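Local coordinates for maltose operon transcriptional repressor (Staphylococcus aureus subsp. aureus Mu50, PDB 3HCW), which probably represses transcription of the maltose operon, its C-terminal fragment having the periplasmic-binding-protein-like fold of LacI-type effector-binding domains, at residues L203-A206 / I207-V210; I216-P219 / K220-T224; L279-R282 / K283-R287. All coordinates share one frame; numbering follows the deposited sequence. Where two conformers were deposited one is given.

Contact 1. Residues L203-A206 / I207-V210; sequences LHLA and ILSV
L203-A206 and I207-V210 are successive turns of helix 201-213, joined by regular i to i+4 hydrogen bonds: I207 N to L203 O (3.2 Å), L208 N to H204 O (3.0 Å), S209 N to L205 O and V210 N to A206 O. The helix is the crossover of a beta-alpha-beta unit, linking strand 194-198 to strand 222-227 in the periplasmic-binding-protein-like fold. H204 and L208, one turn apart, lean against each other, their side chains at a slant. The imidazole swings anti to its own backbone nitrogen (chi1 -163°), which carries the ring along the helix toward the isobutyl group one turn on. Q240 and S198 take its NE2 and ND1 in hydrogen bonds, fixing the ring's rotation between strand and loop. I207 packs against helix 173-187 through I176 and against I137 of strand 133-139, its CD1 standing 4.4 Å from CD1 of L203. On the dimer side, S209 OG bonds to R173 of its own chain and to A236 O of the second subunit, and L205 packs on I235 of that subunit. Both methyls of L208 reach the H204 ring, CD1 lying 3.7 Å from H204 CD2 and CD2 equally close to H204 NE2.

Contact 2. Residues I216-P219 / K220-T224; sequences IEIP and KDVMT
E217 lays its side chain alongside that of K220, the two pointing the same way, with E217 CG 3.8 Å from K220 CB. They sit on a tight turn, made with a cis peptide before P219, that leads from the crossover helix 201-213 into strand 222-227 of the beta-alpha-beta unit. The backbone of E217 is gripped twice by D221: E217 O accepts D221 N at 2.6 Å, and E217 N donates to D221 OD2 at 2.9 Å in a nearly straight bond (160°). That carboxylate oxygen uses its anti lone pair, the one turned away from OD1, and also forms a salt bridge with K188. A weak second bond from V222 N reaches E217 O. With chi1 at 59°, CG of E217 lies between its backbone N and carbonyl carbon, which brings the glutamate carboxylate close to D221, the two planes 50° apart. The nearby positive charges of K188 and K220 would be expected to ease the repulsion between the two acids.

On the apolar side, I216 and V222 both pack on L187 of helix 173-187. I218 N is hydrogen-bonded to Y212 OH of the second subunit, so the turn also belongs to the dimer contact. T224 OG1 is held by Q240, while the side chains of T224 and I218 cross at about a right angle, T224 CG2 coming 3.8 Å from I218 CD1.

Contact 3. Residues L279-R282 / K283-R287; sequences LKIR and KSTQR
The end of strand 272-280 runs into a short 3-10 turn at K283-S284, where I281 and Q286 meet across the bend. Their side chains cross at about a right angle: the CG2 methyl of I281 approaches the amide of Q286, 3.6 Å from NE2 and 3.8 Å from CD. With CG1 anti to the carbonyl carbon (chi1 -55°), the CG2 methyl is set beside that carbon, on the side where Q286 comes up. The turn is closed by two backbone bonds. T285 N donates weakly to R282 O at 3.5 Å, and Q286 N donates to K283 O at 2.9 Å. Q286 also lies against the first of these carbonyls, its CG 3.4 Å and its OE1 3.3 Å from R282 O, the two oxygens being acceptors that do not bond.

Strand 272-280 lies between strands 110-113 and 241-244 in the mixed sheet, parallel to the first and antiparallel to the second, and the turn carries the chain from its end toward the C terminus. S284 OG bonds to T224 O and T241 N, tying the turn to T224 within strand 222-227 and to the first residue of strand 241-244. T285 OG1 is bonded to T241 OG1 and to H125 NE2 of helix 115-129, which pins the turn against that helix as well. R282, extended from CG to NE, carries its guanidinium to D229 (salt bridge) and Q240 O (hydrogen bond). One face of that guanidinium is covered near its rim by K280, whose CB stands 4.1 Å above the plane.

From the N terminus, contact 1 comes first, inside helix 201-213; contact 2 follows where the chain turns back into strand 222-227, and contact 3 closes the turn after strand 272-280. The three lie in series, neither nested nor crossed. Contacts 1 and 2 touch through L208 CD2 and I218 CD1, 3.7 Å apart, and both reach the second subunit, so the helix and the turn after it share the dimer side. Contact 2 also packs on contact 3, where M223 CB lies 3.4 Å from S284 O. Contacts 1 and 3 do not touch, their centres about 17 Å apart, with contact 2 joining the crossover helix to the C-terminal turn.

Contact 1. Residues L203-A206 / I207-V210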
loop_
_atom_site.group_PDB
_atom_site.type_symbol
_atom_site.label_atom_id
_atom_site.label_comp_id
_atom_site.label_asym_id
_atom_site.label_seq_id
_atom_site.Cartn_x
_atom_site.Cartn_y
_atom_site.Cartn_z
ATOM N N LEU A 203 -10.566 -1.797 4.438
ATOM C CA LEU A 203 -11.508 -2.186 5.492
ATOM C C LEU A 203 -11.564 -3.721 5.677
ATOM O O LEU A 203 -11.551 -4.215 6.796
ATOM C CB LEU A 203 -12.904 -1.622 5.191
ATOM C CG LEU A 203 -14.066 -2.002 6.116
ATOM C CD1 LEU A 203 -13.786 -1.480 7.513
ATOM C CD2 LEU A 203 -15.395 -1.460 5.567
ATOM N N HIS A 204 -11.606 -4.460 4.573
ATOM C CA HIS A 204 -11.620 -5.933 4.604
ATOM C C HIS A 204 -10.460 -6.550 5.378
ATOM O O HIS A 204 -10.648 -7.546 6.064
ATOM C CB HIS A 204 -11.612 -6.484 3.180
ATOM C CG HIS A 204 -12.017 -7.921 3.071
ATOM N ND1 HIS A 204 -13.302 -8.353 3.307
ATOM C CD2 HIS A 204 -11.318 -9.017 2.684
ATOM C CE1 HIS A 204 -13.378 -9.654 3.093
ATOM N NE2 HIS A 204 -12.183 -10.082 2.722
ATOM N N LEU A 205 -9.271 -5.957 5.271
ATOM C CA LEU A 205 -8.103 -6.475 5.979
ATOM C C LEU A 205 -8.241 -6.362 7.500
ATOM O O LEU A 205 -7.750 -7.222 8.223
ATOM C CB LEU A 205 -6.827 -5.793 5.516
ATOM C CG LEU A 205 -6.295 -6.058 4.098
ATOM C CD1 LEU A 205 -5.099 -5.151 3.850
ATOM C CD2 LEU A 205 -5.909 -7.512 3.863
ATOM N N ALA A 206 -8.908 -5.308 7.971
ATOM C CA ALA A 206 -9.204 -5.151 9.396
ATOM C C ALA A 206 -10.199 -6.222 9.835
ATOM O O ALA A 206 -10.064 -6.772 10.921
ATOM C CB ALA A 206 -9.760 -3.756 9.687
ATOM N N ILE A 207 -11.194 -6.499 8.986
ATOM C CA ILE A 207 -12.174 -7.555 9.244
ATOM C C ILE A 207 -11.491 -8.927 9.419
ATOM O O ILE A 207 -11.773 -9.629 10.381
ATOM C CB ILE A 207 -13.262 -7.667 8.118
ATOM C CG1 ILE A 207 -13.855 -6.303 7.712
ATOM C CG2 ILE A 207 -14.370 -8.649 8.523
ATOM C CD1 ILE A 207 -14.667 -5.582 8.784
ATOM N N LEU A 208 -10.598 -9.290 8.494
ATOM C CA LEU A 208 -9.905 -10.586 8.536
ATOM C C LEU A 208 -9.086 -10.732 9.813
ATOM O O LEU A 208 -8.990 -11.823 10.367
ATOM C CB LEU A 208 -9.005 -10.782 7.300
ATOM C CG LEU A 208 -9.688 -10.671 5.931
ATOM C CD1 LEU A 208 -8.689 -10.658 4.784
ATOM C CD2 LEU A 208 -10.735 -11.738 5.729
ATOM N N SER A 209 -8.531 -9.613 10.283
ATOM C CA SER A 209 -7.720 -9.575 11.495
ATOM C C SER A 209 -8.561 -9.894 12.721
ATOM O O SER A 209 -8.135 -10.664 13.585
ATOM C CB SER A 209 -7.059 -8.207 11.638
ATOM O OG SER A 209 -6.113 -8.215 12.695
ATOM N N VAL A 210 -9.766 -9.326 12.773
ATOM C CA VAL A 210 -10.688 -9.573 13.874
ATOM C C VAL A 210 -11.202 -11.018 13.799
ATOM O O VAL A 210 -11.257 -11.717 14.811
ATOM C CB VAL A 210 -11.825 -8.504 13.898
ATOM C CG1 VAL A 210 -13.004 -8.947 14.750
ATOM C CG2 VAL A 210 -11.273 -7.146 14.404
#

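Contact 2. Residues I216-P219 / K220-T224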
loop_
_atom_site.group_PDB
_atom_site.type_symbol
_atom_site.label_atom_id
_atom_site.label_comp_id
_atom_site.label_asym_id
_atom_site.label_seq_id
_atom_site.Cartn_x
_atom_site.Cartn_y
_atom_site.Cartn_z
ATOM N N ILE A 216 -12.596 -17.452 13.727
ATOM C CA ILE A 216 -13.626 -17.669 12.714
ATOM C C ILE A 216 -12.913 -17.918 11.377
ATOM O O ILE A 216 -12.444 -16.978 10.725
ATOM C CB ILE A 216 -14.576 -16.461 12.628
ATOM C CG1 ILE A 216 -15.208 -16.185 13.994
ATOM C CG2 ILE A 216 -15.646 -16.703 11.580
ATOM C CD1 ILE A 216 -15.953 -14.872 14.081
ATOM N N GLU A 217 -12.809 -19.194 10.998
ATOM C CA GLU A 217 -11.930 -19.598 9.895
ATOM C C GLU A 217 -12.568 -19.573 8.513
ATOM O O GLU A 217 -13.743 -19.866 8.342
ATOM C CB GLU A 217 -11.220 -20.930 10.185
ATOM C CG GLU A 217 -12.099 -22.137 10.437
ATOM C CD GLU A 217 -11.501 -23.098 11.469
ATOM O OE1 GLU A 217 -10.300 -23.438 11.355
ATOM O OE2 GLU A 217 -12.238 -23.509 12.397
ATOM N N ILE A 218 -11.753 -19.215 7.531
ATOM C CA ILE A 218 -12.199 -18.884 6.188
ATOM C C ILE A 218 -11.483 -19.820 5.235
ATOM O O ILE A 218 -10.270 -19.983 5.351
ATOM C CB ILE A 218 -11.820 -17.421 5.845
ATOM C CG1 ILE A 218 -12.272 -16.476 6.958
ATOM C CG2 ILE A 218 -12.394 -16.986 4.484
ATOM C CD1 ILE A 218 -11.647 -15.092 6.905
ATOM N N PRO A 219 -12.218 -20.457 4.300
ATOM C CA PRO A 219 -13.669 -20.418 4.050
ATOM C C PRO A 219 -14.561 -21.306 4.931
ATOM O O PRO A 219 -15.793 -21.207 4.819
ATOM C CB PRO A 219 -13.766 -20.903 2.600
ATOM C CG PRO A 219 -12.653 -21.885 2.495
ATOM C CD PRO A 219 -11.523 -21.289 3.293
ATOM N N LYS A 220 -13.963 -22.152 5.778
ATOM C CA LYS A 220 -14.714 -23.129 6.606
ATOM C C LYS A 220 -15.920 -22.588 7.416
ATOM O O LYS A 220 -17.037 -23.105 7.305
ATOM C CB LYS A 220 -13.775 -23.891 7.537
ATOM C CG LYS A 220 -14.470 -24.991 8.329
ATOM C CD LYS A 220 -13.599 -25.517 9.447
ATOM C CE LYS A 220 -14.292 -26.668 10.170
ATOM N NZ LYS A 220 -13.474 -27.189 11.296
ATOM N N ASP A 221 -15.712 -21.559 8.225
ATOM C CA ASP A 221 -16.842 -21.027 8.998
ATOM C C ASP A 221 -17.622 -20.050 8.134
ATOM O O ASP A 221 -18.840 -20.129 8.063
ATOM C CB ASP A 221 -16.389 -20.364 10.301
ATOM C CG ASP A 221 -15.895 -21.364 11.332
ATOM O OD1 ASP A 221 -16.576 -22.386 11.558
ATOM O OD2 ASP A 221 -14.832 -21.109 11.941
ATOM N N VAL A 222 -16.899 -19.137 7.481
ATOM C CA VAL A 222 -17.505 -18.138 6.600
ATOM C C VAL A 222 -16.646 -17.896 5.373
ATOM O O VAL A 222 -15.424 -18.004 5.420
ATOM C CB VAL A 222 -17.758 -16.752 7.294
ATOM C CG1 VAL A 222 -18.850 -16.845 8.318
ATOM C CG2 VAL A 222 -16.471 -16.166 7.890
ATOM N N MET A 223 -17.301 -17.575 4.263
ATOM C CA MET A 223 -16.618 -17.180 3.041
ATOM C C MET A 223 -16.484 -15.648 3.029
ATOM O O MET A 223 -17.331 -14.920 3.571
ATOM C CB MET A 223 -17.385 -17.667 1.798
ATOM C CG MET A 223 -17.375 -19.214 1.530
ATOM S SD MET A 223 -18.227 -19.712 -0.020
ATOM C CE MET A 223 -19.514 -18.497 -0.138
ATOM N N THR A 224 -15.408 -15.148 2.438
ATOM C CA THR A 224 -15.183 -13.701 2.421
ATOM C C THR A 224 -14.788 -13.235 1.041
ATOM O O THR A 224 -14.221 -14.005 0.253
ATOM C CB THR A 224 -14.127 -13.220 3.477
ATOM O OG1 THR A 224 -12.857 -13.816 3.212
ATOM C CG2 THR A 224 -14.558 -13.580 4.904
#

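Contact 3. Residues L279-R282 / K283-R287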
loop_
_atom_site.group_PDB
_atom_site.type_symbol
_atom_site.label_atom_id
_atom_site.label_comp_id
_atom_site.label_asym_id
_atom_site.label_seq_id
_atom_site.Cartn_x
_atom_site.Cartn_y
_atom_site.Cartn_z
ATOM N N LEU A 279 -14.064 -10.078 -11.743
ATOM C CA LEU A 279 -13.992 -10.991 -10.618
ATOM C C LEU A 279 -12.728 -11.850 -10.701
ATOM O O LEU A 279 -12.438 -12.435 -11.744
ATOM C CB LEU A 279 -15.246 -11.880 -10.577
ATOM C CG LEU A 279 -15.309 -12.997 -9.519
ATOM C CD1 LEU A 279 -15.423 -12.423 -8.129
ATOM C CD2 LEU A 279 -16.457 -13.933 -9.800
ATOM N N LYS A 280 -11.974 -11.873 -9.603
ATOM C CA LYS A 280 -10.825 -12.760 -9.411
ATOM C C LYS A 280 -11.165 -13.706 -8.258
ATOM O O LYS A 280 -11.212 -13.279 -7.098
ATOM C CB LYS A 280 -9.559 -11.963 -9.044
ATOM C CG LYS A 280 -9.122 -10.870 -10.022
ATOM C CD LYS A 280 -8.125 -11.401 -11.051
ATOM C CE LYS A 280 -7.316 -10.280 -11.697
ATOM N NZ LYS A 280 -8.169 -9.318 -12.457
ATOM N N ILE A 281 -11.403 -14.980 -8.576
ATOM C CA ILE A 281 -11.769 -15.991 -7.579
ATOM C C ILE A 281 -10.536 -16.539 -6.883
ATOM O O ILE A 281 -9.577 -16.961 -7.536
ATOM C CB ILE A 281 -12.569 -17.145 -8.210
ATOM C CG1 ILE A 281 -13.800 -16.583 -8.937
ATOM C CG2 ILE A 281 -12.968 -18.184 -7.143
ATOM C CD1 ILE A 281 -14.506 -17.581 -9.872
ATOM N N ARG A 282 -10.546 -16.504 -5.554
ATOM C CA ARG A 282 -9.428 -17.023 -4.766
ATOM C C ARG A 282 -9.949 -17.968 -3.675
ATOM O O ARG A 282 -11.121 -18.340 -3.688
ATOM C CB ARG A 282 -8.587 -15.870 -4.187
ATOM C CG ARG A 282 -7.924 -14.974 -5.244
ATOM C CD ARG A 282 -6.649 -14.301 -4.733
ATOM N NE ARG A 282 -6.049 -13.455 -5.776
ATOM C CZ ARG A 282 -6.408 -12.190 -6.013
ATOM N NH1 ARG A 282 -7.349 -11.604 -5.270
ATOM N NH2 ARG A 282 -5.834 -11.510 -6.994
ATOM N N LYS A 283 -9.086 -18.336 -2.729
ATOM C CA LYS A 283 -9.404 -19.341 -1.704
ATOM C C LYS A 283 -10.602 -18.974 -0.796
ATOM O O LYS A 283 -11.366 -19.853 -0.389
ATOM C CB LYS A 283 -8.131 -19.660 -0.887
ATOM C CG LYS A 283 -8.328 -20.374 0.468
ATOM C CD LYS A 283 -8.747 -21.848 0.333
ATOM C CE LYS A 283 -7.554 -22.771 0.148
ATOM N NZ LYS A 283 -7.982 -24.182 -0.068
ATOM N N SER A 284 -10.805 -17.681 -0.540
ATOM C CA SER A 284 -11.795 -17.247 0.447
ATOM C C SER A 284 -13.255 -17.481 0.053
ATOM O O SER A 284 -14.136 -17.365 0.889
ATOM C CB SER A 284 -11.576 -15.788 0.821
ATOM O OG SER A 284 -11.931 -14.938 -0.248
ATOM N N THR A 285 -13.513 -17.796 -1.213
ATOM C CA THR A 285 -14.834 -18.288 -1.617
ATOM C C THR A 285 -14.792 -19.696 -2.219
ATOM O O THR A 285 -15.724 -20.106 -2.896
ATOM C CB THR A 285 -15.541 -17.353 -2.625
ATOM O OG1 THR A 285 -14.715 -17.171 -3.784
ATOM C CG2 THR A 285 -15.878 -16.001 -1.992
ATOM N N GLN A 286 -13.720 -20.441 -1.978
ATOM C CA GLN A 286 -13.591 -21.767 -2.592
ATOM C C GLN A 286 -13.619 -22.885 -1.560
ATOM O O GLN A 286 -12.863 -22.857 -0.591
ATOM C CB GLN A 286 -12.329 -21.853 -3.458
ATOM C CG GLN A 286 -12.512 -21.222 -4.837
ATOM C CD GLN A 286 -11.260 -21.278 -5.701
ATOM O OE1 GLN A 286 -10.133 -21.155 -5.207
ATOM N NE2 GLN A 286 -11.458 -21.461 -7.005
ATOM N N ARG A 287 -14.497 -23.861 -1.771
ATOM C CA ARG A 287 -14.597 -25.011 -0.873
ATOM C C ARG A 287 -13.378 -25.910 -1.023
ATOM O O ARG A 287 -12.898 -26.142 -2.135
ATOM C CB ARG A 287 -15.890 -25.789 -1.113
ATOM C CG ARG A 287 -17.099 -25.129 -0.484
ATOM C CD ARG A 287 -18.396 -25.760 -0.958
ATOM N NE ARG A 287 -19.530 -24.851 -0.804
ATOM C CZ ARG A 287 -20.202 -24.651 0.329
ATOM N NH1 ARG A 287 -19.871 -25.298 1.440
ATOM N NH2 ARG A 287 -21.215 -23.795 0.349
#